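Long-range contacts in putative cytoplasmic protein (Enterobacter cloacae, PDB 4HFL), which probably acts as a type VI secretion effector amidase that cleaves cell-wall peptidoglycan and is held in check by its immunity protein: residues 17-25 and 168-176; 41-49 and 83-91. All coordinates share one frame; numbering follows the deposited sequence.

From the N terminus, the chain enters contact 1: residues 17-25, the lead-in and first turn of helix 21-30, meet 168-176, the end of strand 166-174 and the C terminus. This closes a loop of 142 residues, so residues near the modelled N terminus lie against the C-terminal ones. Contact 2 is nested inside that loop. Helix 35-42 follows helix 21-30, and its junction with helix 44-52 packs on the two-stranded hairpin 82-84/90-92, closing a loop of 33 residues. They do not touch; their centres are 24 Å apart, on opposite sides of the chain's centre. Contact 1 joins helix 21-30 to the four-stranded sheet, contact 2 the junction of helices 35-42 and 44-52 to the hairpin.

Contact 1 (17-25 and 168-176); sequences MRPAFGAAW and TNATFWSLK
Leu175 meets the 17-25 segment through its whole branched end. Its CG stands beside the backbone N (chi1 -60°), which sends CD2 to Arg18 CB and Pro19 CD and CD1 to Ala24 CB, 4.0 Å away. Phe21 comes across it at about a right angle: Phe21 CB lies 3.7 Å from Leu175 CB, which sits at the edge of the phenyl ring. A branched leucine, whose two methyls go different ways, a stiff proline and a small helical alanine suit this buried corner, and Ile127 of strand 126-133 also touches Leu175.

The polar grip belongs to Arg18. Its chain runs extended from CG to NE, and NH1 donates to Ser174 O at 3.1 Å, on a carbonyl lone pair and only 9° out of the guanidinium plane. NH1 also forms a salt bridge with Asp110, which accepts from the backbone N of Ser174 as well. The edge of the Trp173 indole, at CD1, approaches one guanidinium face near its rim, the two planes perpendicular; Trp173 NE1 bonds to Gly107 O.

Water completes the junction. One molecule donates to Pro19 O and accepts from Lys176 N; another accepts from Gly22 N, just past Ala20 at the N-cap position, and donates to Lys176 O.

Apolar packing inside, with a shared carboxylate and bridging waters around it, implies that the last residues are fixed against the start of helix 21-30.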
loop_
_atom_site.group_PDB
_atom_site.type_symbol
_atom_site.label_atom_id
_atom_site.label_comp_id
_atom_site.label_asym_id
_atom_site.label_seq_id
_atom_site.Cartn_x
_atom_site.Cartn_y
_atom_site.Cartn_z
ATOM N N MET A 17 5.227 16.426 -4.825
ATOM C CA MET A 17 3.857 16.288 -5.333
ATOM C C MET A 17 3.271 15.024 -4.741
ATOM O O MET A 17 4.002 14.081 -4.416
ATOM C CB MET A 17 3.818 16.200 -6.868
ATOM C CG MET A 17 4.150 17.499 -7.606
ATOM S SD MET A 17 3.667 17.367 -9.355
ATOM C CE MET A 17 4.788 16.050 -9.881
ATOM N N ARG A 18 1.953 15.001 -4.571
ATOM C CA ARG A 18 1.295 13.800 -4.103
ATOM C C ARG A 18 0.110 13.525 -5.017
ATOM O O ARG A 18 -0.430 14.449 -5.631
ATOM C CB ARG A 18 0.826 13.970 -2.664
ATOM C CG ARG A 18 1.972 14.201 -1.653
ATOM C CD ARG A 18 1.459 14.232 -0.242
ATOM N NE ARG A 18 2.524 14.553 0.703
ATOM C CZ ARG A 18 2.325 14.893 1.974
ATOM N NH1 ARG A 18 1.088 14.941 2.481
ATOM N NH2 ARG A 18 3.367 15.179 2.737
ATOM N N PRO A 19 -0.301 12.259 -5.105
ATOM C CA PRO A 19 -1.461 11.901 -5.937
ATOM C C PRO A 19 -2.743 12.512 -5.384
ATOM O O PRO A 19 -2.873 12.661 -4.162
ATOM C CB PRO A 19 -1.535 10.369 -5.790
ATOM C CG PRO A 19 -0.200 9.946 -5.340
ATOM C CD PRO A 19 0.343 11.075 -4.496
ATOM N N ALA A 20 -3.671 12.885 -6.258
ATOM C CA ALA A 20 -4.994 13.350 -5.827
ATOM C C ALA A 20 -5.655 12.207 -5.062
ATOM O O ALA A 20 -5.489 11.030 -5.409
ATOM C CB ALA A 20 -5.846 13.773 -7.034
ATOM N N PHE A 21 -6.366 12.526 -3.992
ATOM C CA PHE A 21 -6.989 11.467 -3.220
ATOM C C PHE A 21 -8.016 10.699 -4.067
ATOM O O PHE A 21 -8.116 9.477 -3.980
ATOM C CB PHE A 21 -7.643 12.012 -1.958
ATOM C CG PHE A 21 -8.277 10.939 -1.128
ATOM C CD1 PHE A 21 -7.489 10.060 -0.395
ATOM C CD2 PHE A 21 -9.655 10.781 -1.103
ATOM C CE1 PHE A 21 -8.074 9.060 0.371
ATOM C CE2 PHE A 21 -10.241 9.767 -0.323
ATOM C CZ PHE A 21 -9.446 8.920 0.401
ATOM N N GLY A 22 -8.765 11.422 -4.893
ATOM C CA GLY A 22 -9.799 10.808 -5.708
ATOM C C GLY A 22 -9.225 9.771 -6.648
ATOM O O GLY A 22 -9.702 8.640 -6.692
ATOM N N ALA A 23 -8.193 10.154 -7.397
ATOM C CA ALA A 23 -7.543 9.255 -8.347
ATOM C C ALA A 23 -6.969 7.996 -7.682
ATOM O O ALA A 23 -7.118 6.872 -8.195
ATOM C CB ALA A 23 -6.470 9.996 -9.101
ATOM N N ALA A 24 -6.294 8.189 -6.554
ATOM C CA ALA A 24 -5.761 7.071 -5.802
ATOM C C ALA A 24 -6.910 6.149 -5.369
ATOM O O ALA A 24 -6.859 4.936 -5.564
ATOM C CB ALA A 24 -4.974 7.594 -4.597
ATOM N N TRP A 25 -7.972 6.736 -4.826
ATOM C CA TRP A 25 -9.117 5.953 -4.367
ATOM C C TRP A 25 -9.746 5.139 -5.497
ATOM O O TRP A 25 -10.148 3.973 -5.301
ATOM C CB TRP A 25 -10.166 6.871 -3.725
ATOM C CG TRP A 25 -11.241 6.092 -3.025
ATOM C CD1 TRP A 25 -12.435 5.668 -3.553
ATOM C CD2 TRP A 25 -11.213 5.624 -1.664
ATOM N NE1 TRP A 25 -13.148 4.969 -2.597
ATOM C CE2 TRP A 25 -12.418 4.932 -1.434
ATOM C CE3 TRP A 25 -10.283 5.727 -0.622
ATOM C CZ2 TRP A 25 -12.711 4.351 -0.204
ATOM C CZ3 TRP A 25 -10.583 5.154 0.588
ATOM C CH2 TRP A 25 -11.783 4.478 0.789
ATOM N N THR A 168 1.260 -1.391 16.079
ATOM C CA THR A 168 2.047 -0.594 17.011
ATOM C C THR A 168 2.367 0.806 16.494
ATOM O O THR A 168 2.844 1.653 17.256
ATOM C CB THR A 168 3.353 -1.312 17.405
ATOM O OG1 THR A 168 4.116 -1.605 16.228
ATOM C CG2 THR A 168 3.039 -2.617 18.139
ATOM N N ASN A 169 2.107 1.050 15.206
ATOM C CA ASN A 169 2.319 2.358 14.604
ATOM C C ASN A 169 1.344 2.567 13.452
ATOM O O ASN A 169 0.936 1.598 12.796
ATOM C CB ASN A 169 3.753 2.490 14.054
ATOM C CG ASN A 169 3.985 3.825 13.343
ATOM O OD1 ASN A 169 3.667 3.988 12.151
ATOM N ND2 ASN A 169 4.518 4.793 14.079
ATOM N N ALA A 170 0.959 3.819 13.216
ATOM C CA ALA A 170 0.302 4.184 11.955
ATOM C C ALA A 170 1.031 5.402 11.453
ATOM O O ALA A 170 1.364 6.299 12.238
ATOM C CB ALA A 170 -1.151 4.493 12.152
ATOM N N THR A 171 1.275 5.419 10.145
ATOM C CA THR A 171 2.025 6.467 9.474
ATOM C C THR A 171 1.186 6.871 8.258
ATOM O O THR A 171 0.685 6.010 7.522
ATOM C CB THR A 171 3.416 5.932 9.047
ATOM O OG1 THR A 171 4.188 5.626 10.216
ATOM C CG2 THR A 171 4.184 6.959 8.234
ATOM N N PHE A 172 1.035 8.175 8.060
ATOM C CA PHE A 172 -0.015 8.721 7.228
ATOM C C PHE A 172 0.418 9.976 6.472
ATOM O O PHE A 172 1.042 10.883 7.068
ATOM C CB PHE A 172 -1.215 9.070 8.111
ATOM C CG PHE A 172 -2.258 9.909 7.410
ATOM C CD1 PHE A 172 -3.252 9.302 6.664
ATOM C CD2 PHE A 172 -2.246 11.296 7.508
ATOM C CE1 PHE A 172 -4.212 10.064 6.008
ATOM C CE2 PHE A 172 -3.205 12.071 6.856
ATOM C CZ PHE A 172 -4.191 11.450 6.106
ATOM N N TRP A 173 0.049 10.020 5.185
ATOM C CA TRP A 173 0.208 11.208 4.320
ATOM C C TRP A 173 -1.145 11.679 3.819
ATOM O O TRP A 173 -1.919 10.889 3.258
ATOM C CB TRP A 173 1.055 10.888 3.076
ATOM C CG TRP A 173 2.504 10.525 3.334
ATOM C CD1 TRP A 173 3.581 11.345 3.195
ATOM C CD2 TRP A 173 3.021 9.244 3.723
ATOM N NE1 TRP A 173 4.736 10.667 3.506
ATOM C CE2 TRP A 173 4.422 9.374 3.824
ATOM C CE3 TRP A 173 2.435 8.000 4.004
ATOM C CZ2 TRP A 173 5.249 8.311 4.202
ATOM C CZ3 TRP A 173 3.255 6.949 4.375
ATOM C CH2 TRP A 173 4.650 7.113 4.477
ATOM N N SER A 174 -1.426 12.969 3.981
ATOM C CA SER A 174 -2.652 13.553 3.436
ATOM C C SER A 174 -2.604 13.588 1.912
ATOM O O SER A 174 -1.566 13.904 1.314
ATOM C CB SER A 174 -2.845 14.993 3.959
ATOM O OG SER A 174 -3.307 14.988 5.292
ATOM N N LEU A 175 -3.733 13.276 1.286
ATOM C CA LEU A 175 -3.876 13.488 -0.149
ATOM C C LEU A 175 -5.029 14.445 -0.389
ATOM O O LEU A 175 -6.065 14.356 0.293
ATOM C CB LEU A 175 -4.101 12.158 -0.885
ATOM C CG LEU A 175 -3.019 11.064 -0.794
ATOM C CD1 LEU A 175 -3.418 9.869 -1.647
ATOM C CD2 LEU A 175 -1.632 11.559 -1.214
ATOM N N LYS A 176 -4.843 15.380 -1.335
ATOM C CA LYS A 176 -5.924 16.253 -1.770
ATOM C C LYS A 176 -6.672 15.632 -2.946
ATOM O O LYS A 176 -7.879 15.770 -3.017
ATOM C CB LYS A 176 -5.396 17.625 -2.170
ATOM C CG LYS A 176 -5.259 18.576 -1.001
ATOM C CD LYS A 176 -6.391 19.612 -0.985
ATOM C CE LYS A 176 -6.266 20.564 -2.164
ATOM N NZ LYS A 176 -7.079 21.811 -2.017
HETATM O O HOH W 1 -2.414 15.122 -3.085
HETATM O O HOH W 2 -9.080 14.319 -4.677
#

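Contact 2 (41-49 and 83-91); sequences LLGGKVQHN and VTGSDKKRY
Val46 presses CG2 between Val83 and Tyr91, and this is the tightly packed part of the contact. The methyl lies 3.8 Å from Val83 CG2 and 3.9 Å from Tyr91 CB, because chi1 of 172° turns CG1 anti to the backbone N and leaves CG2 on the hairpin side. Lys45 contributes its aliphatic part: its CG meets Val83 CB at 3.8 Å before bends along the chain carry the ammonium end away. Asn49 ND2 reaches Val83 CG1 from the opposite direction. Beyond Val46, Leu42 CD2 approaches Tyr91 OH at 3.9 Å, while Ile61 of helix 59-69 touches both Leu42 and Val46. Branched residues fill this side well, and the long tyrosine spans it. Its hydroxyl donates to Asp87 OD2 at 2.7 Å, on the syn side, which ties the ring end to the turn; Tyr69 of helix 59-69 also hydrogen-bonds to that oxygen.

The outer side is looser and wetter. One water is the nearer acceptor for Lys45 N and weakly reaches Thr84 OG1; Thr84 O takes at most a weak, bent share of that N-H, and a weak bond from Val46 N. Ser86 N gives a weak but nearly straight bond to Leu42 O (3.4 Å, 166°). Another water donates to Leu41 O and has a weak contact with Ser86 OG. Apart from this wet edge the backbones pass closely, the CA atoms of Gly44 and Ser86 4.4 Å apart, and glycine suits the positive phi of Gly43 and Gly44.

Residues 85-88 make a type I turn, and overlapping it an Asx turn, Asp87 OD1 accepting from Lys89 N, 3.0 Å away, from above the carboxylate plane. The whole is a helix-Gly-Gly-helix junction packed against a two-stranded antiparallel hairpin whose loop carries an Asx turn.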
loop_
_atom_site.group_PDB
_atom_site.type_symbol
_atom_site.label_atom_id
_atom_site.label_comp_id
_atom_site.label_asym_id
_atom_site.label_seq_id
_atom_site.Cartn_x
_atom_site.Cartn_y
_atom_site.Cartn_z
ATOM N N LEU A 41 -6.190 -10.258 -12.713
ATOM C CA LEU A 41 -6.469 -8.968 -13.354
ATOM C C LEU A 41 -5.228 -8.315 -13.972
ATOM O O LEU A 41 -5.243 -7.909 -15.132
ATOM C CB LEU A 41 -7.093 -7.996 -12.353
ATOM C CG LEU A 41 -7.204 -6.581 -12.909
ATOM C CD1 LEU A 41 -8.540 -6.396 -13.577
ATOM C CD2 LEU A 41 -6.994 -5.531 -11.839
ATOM N N LEU A 42 -4.164 -8.208 -13.183
ATOM C CA LEU A 42 -2.959 -7.497 -13.604
ATOM C C LEU A 42 -2.137 -8.280 -14.615
ATOM O O LEU A 42 -1.225 -7.729 -15.234
ATOM C CB LEU A 42 -2.100 -7.154 -12.391
ATOM C CG LEU A 42 -2.713 -6.089 -11.482
ATOM C CD1 LEU A 42 -1.970 -5.955 -10.138
ATOM C CD2 LEU A 42 -2.749 -4.756 -12.213
ATOM N N GLY A 43 -2.470 -9.563 -14.774
ATOM C CA GLY A 43 -1.820 -10.435 -15.740
ATOM C C GLY A 43 -0.320 -10.600 -15.547
ATOM O O GLY A 43 0.229 -10.198 -14.517
ATOM N N GLY A 44 0.336 -11.207 -16.538
ATOM C CA GLY A 44 1.790 -11.285 -16.593
ATOM C C GLY A 44 2.499 -12.024 -15.469
ATOM O O GLY A 44 1.985 -13.012 -14.926
ATOM N N LYS A 45 3.695 -11.546 -15.125
ATOM C CA LYS A 45 4.509 -12.172 -14.079
ATOM C C LYS A 45 3.905 -12.016 -12.683
ATOM O O LYS A 45 4.137 -12.840 -11.796
ATOM C CB LYS A 45 5.944 -11.628 -14.115
ATOM C CG LYS A 45 6.914 -12.301 -13.138
ATOM C CD LYS A 45 6.827 -13.849 -13.147
ATOM C CE LYS A 45 7.218 -14.489 -14.485
ATOM N NZ LYS A 45 6.062 -14.651 -15.417
ATOM N N VAL A 46 3.127 -10.959 -12.491
ATOM C CA VAL A 46 2.383 -10.803 -11.247
ATOM C C VAL A 46 1.390 -11.965 -11.075
ATOM O O VAL A 46 1.355 -12.607 -10.013
ATOM C CB VAL A 46 1.668 -9.438 -11.189
ATOM C CG1 VAL A 46 0.748 -9.373 -9.988
ATOM C CG2 VAL A 46 2.692 -8.309 -11.128
ATOM N N GLN A 47 0.614 -12.249 -12.126
ATOM C CA GLN A 47 -0.338 -13.362 -12.098
ATOM C C GLN A 47 0.371 -14.699 -11.971
ATOM O O GLN A 47 -0.073 -15.581 -11.232
ATOM C CB GLN A 47 -1.229 -13.391 -13.347
ATOM C CG GLN A 47 -1.940 -14.738 -13.501
ATOM C CD GLN A 47 -3.062 -14.737 -14.516
ATOM O OE1 GLN A 47 -3.424 -15.787 -15.054
ATOM N NE2 GLN A 47 -3.633 -13.568 -14.770
ATOM N N HIS A 48 1.462 -14.854 -12.712
ATOM C CA HIS A 48 2.253 -16.077 -12.629
ATOM C C HIS A 48 2.746 -16.357 -11.203
ATOM O O HIS A 48 2.578 -17.472 -10.674
ATOM C CB HIS A 48 3.440 -15.985 -13.581
ATOM C CG HIS A 48 4.275 -17.222 -13.619
ATOM N ND1 HIS A 48 5.616 -17.222 -13.308
ATOM C CD2 HIS A 48 3.957 -18.501 -13.928
ATOM C CE1 HIS A 48 6.093 -18.449 -13.432
ATOM N NE2 HIS A 48 5.106 -19.245 -13.805
ATOM N N ASN A 49 3.354 -15.353 -10.576
ATOM C CA ASN A 49 3.898 -15.550 -9.234
ATOM C C ASN A 49 2.795 -15.706 -8.188
ATOM O O ASN A 49 2.952 -16.447 -7.216
ATOM C CB ASN A 49 4.889 -14.444 -8.864
ATOM C CG ASN A 49 6.141 -14.476 -9.721
ATOM O OD1 ASN A 49 6.561 -15.532 -10.187
ATOM N ND2 ASN A 49 6.742 -13.314 -9.934
ATOM N N VAL A 83 8.589 -7.077 -10.016
ATOM C CA VAL A 83 8.445 -7.770 -11.298
ATOM C C VAL A 83 7.633 -6.863 -12.215
ATOM O O VAL A 83 7.419 -5.691 -11.889
ATOM C CB VAL A 83 7.771 -9.157 -11.182
ATOM C CG1 VAL A 83 8.630 -10.120 -10.333
ATOM C CG2 VAL A 83 6.356 -9.027 -10.626
ATOM N N THR A 84 7.189 -7.392 -13.351
ATOM C CA THR A 84 6.327 -6.640 -14.266
ATOM C C THR A 84 4.949 -7.286 -14.395
ATOM O O THR A 84 4.798 -8.500 -14.219
ATOM C CB THR A 84 6.936 -6.555 -15.670
ATOM O OG1 THR A 84 7.101 -7.882 -16.190
ATOM C CG2 THR A 84 8.286 -5.850 -15.630
ATOM N N GLY A 85 3.944 -6.473 -14.693
ATOM C CA GLY A 85 2.651 -7.001 -15.084
ATOM C C GLY A 85 2.627 -7.000 -16.600
ATOM O O GLY A 85 3.620 -6.615 -17.230
ATOM N N SER A 86 1.503 -7.390 -17.194
ATOM C CA SER A 86 1.404 -7.429 -18.648
ATOM C C SER A 86 1.374 -6.019 -19.232
ATOM O O SER A 86 1.302 -5.850 -20.445
ATOM C CB SER A 86 0.162 -8.204 -19.081
ATOM O OG SER A 86 -1.019 -7.527 -18.682
ATOM N N ASP A 87 1.431 -5.013 -18.361
ATOM C CA ASP A 87 1.440 -3.615 -18.789
ATOM C C ASP A 87 2.863 -3.054 -18.896
ATOM O O ASP A 87 3.049 -1.908 -19.312
ATOM C CB ASP A 87 0.588 -2.749 -17.844
ATOM C CG ASP A 87 1.132 -2.716 -16.417
ATOM O OD1 ASP A 87 2.034 -3.521 -16.095
ATOM O OD2 ASP A 87 0.650 -1.888 -15.605
ATOM N N LYS A 88 3.846 -3.875 -18.520
ATOM C CA LYS A 88 5.275 -3.530 -18.576
ATOM C C LYS A 88 5.663 -2.526 -17.486
ATOM O O LYS A 88 6.775 -1.973 -17.483
ATOM C CB LYS A 88 5.699 -3.048 -19.974
ATOM C CG LYS A 88 5.181 -3.919 -21.137
ATOM C CD LYS A 88 5.348 -3.199 -22.475
ATOM C CE LYS A 88 4.508 -3.826 -23.603
ATOM N NZ LYS A 88 5.003 -5.164 -24.055
ATOM N N LYS A 89 4.745 -2.306 -16.547
ATOM C CA LYS A 89 5.045 -1.480 -15.380
ATOM C C LYS A 89 5.533 -2.360 -14.223
ATOM O O LYS A 89 5.220 -3.556 -14.174
ATOM C CB LYS A 89 3.831 -0.622 -14.986
ATOM C CG LYS A 89 3.328 0.269 -16.137
ATOM C CD LYS A 89 2.432 1.400 -15.653
ATOM C CE LYS A 89 2.131 2.389 -16.779
ATOM N NZ LYS A 89 3.361 3.044 -17.324
ATOM N N ARG A 90 6.308 -1.770 -13.312
ATOM C CA ARG A 90 6.901 -2.516 -12.204
ATOM C C ARG A 90 6.009 -2.589 -10.960
ATOM O O ARG A 90 5.359 -1.606 -10.571
ATOM C CB ARG A 90 8.277 -1.941 -11.843
ATOM C CG ARG A 90 9.326 -2.111 -12.941
ATOM C CD ARG A 90 10.497 -1.164 -12.732
ATOM N NE ARG A 90 11.566 -1.381 -13.706
ATOM C CZ ARG A 90 11.649 -0.764 -14.885
ATOM N NH1 ARG A 90 10.715 0.111 -15.246
ATOM N NH2 ARG A 90 12.661 -1.025 -15.706
ATOM N N TYR A 91 5.992 -3.766 -10.339
ATOM C CA TYR A 91 5.160 -4.027 -9.176
ATOM C C TYR A 91 5.988 -4.619 -8.041
ATOM O O TYR A 91 6.684 -5.630 -8.236
ATOM C CB TYR A 91 4.012 -4.965 -9.568
ATOM C CG TYR A 91 3.015 -4.287 -10.485
ATOM C CD1 TYR A 91 1.929 -3.596 -9.970
ATOM C CD2 TYR A 91 3.177 -4.312 -11.865
ATOM C CE1 TYR A 91 1.016 -2.957 -10.816
ATOM C CE2 TYR A 91 2.273 -3.683 -12.706
ATOM C CZ TYR A 91 1.200 -3.005 -12.174
ATOM O OH TYR A 91 0.300 -2.382 -13.014
HETATM O O HOH W 3 -4.292 -8.225 -17.994
HETATM O O HOH W 4 4.832 -10.092 -17.151
#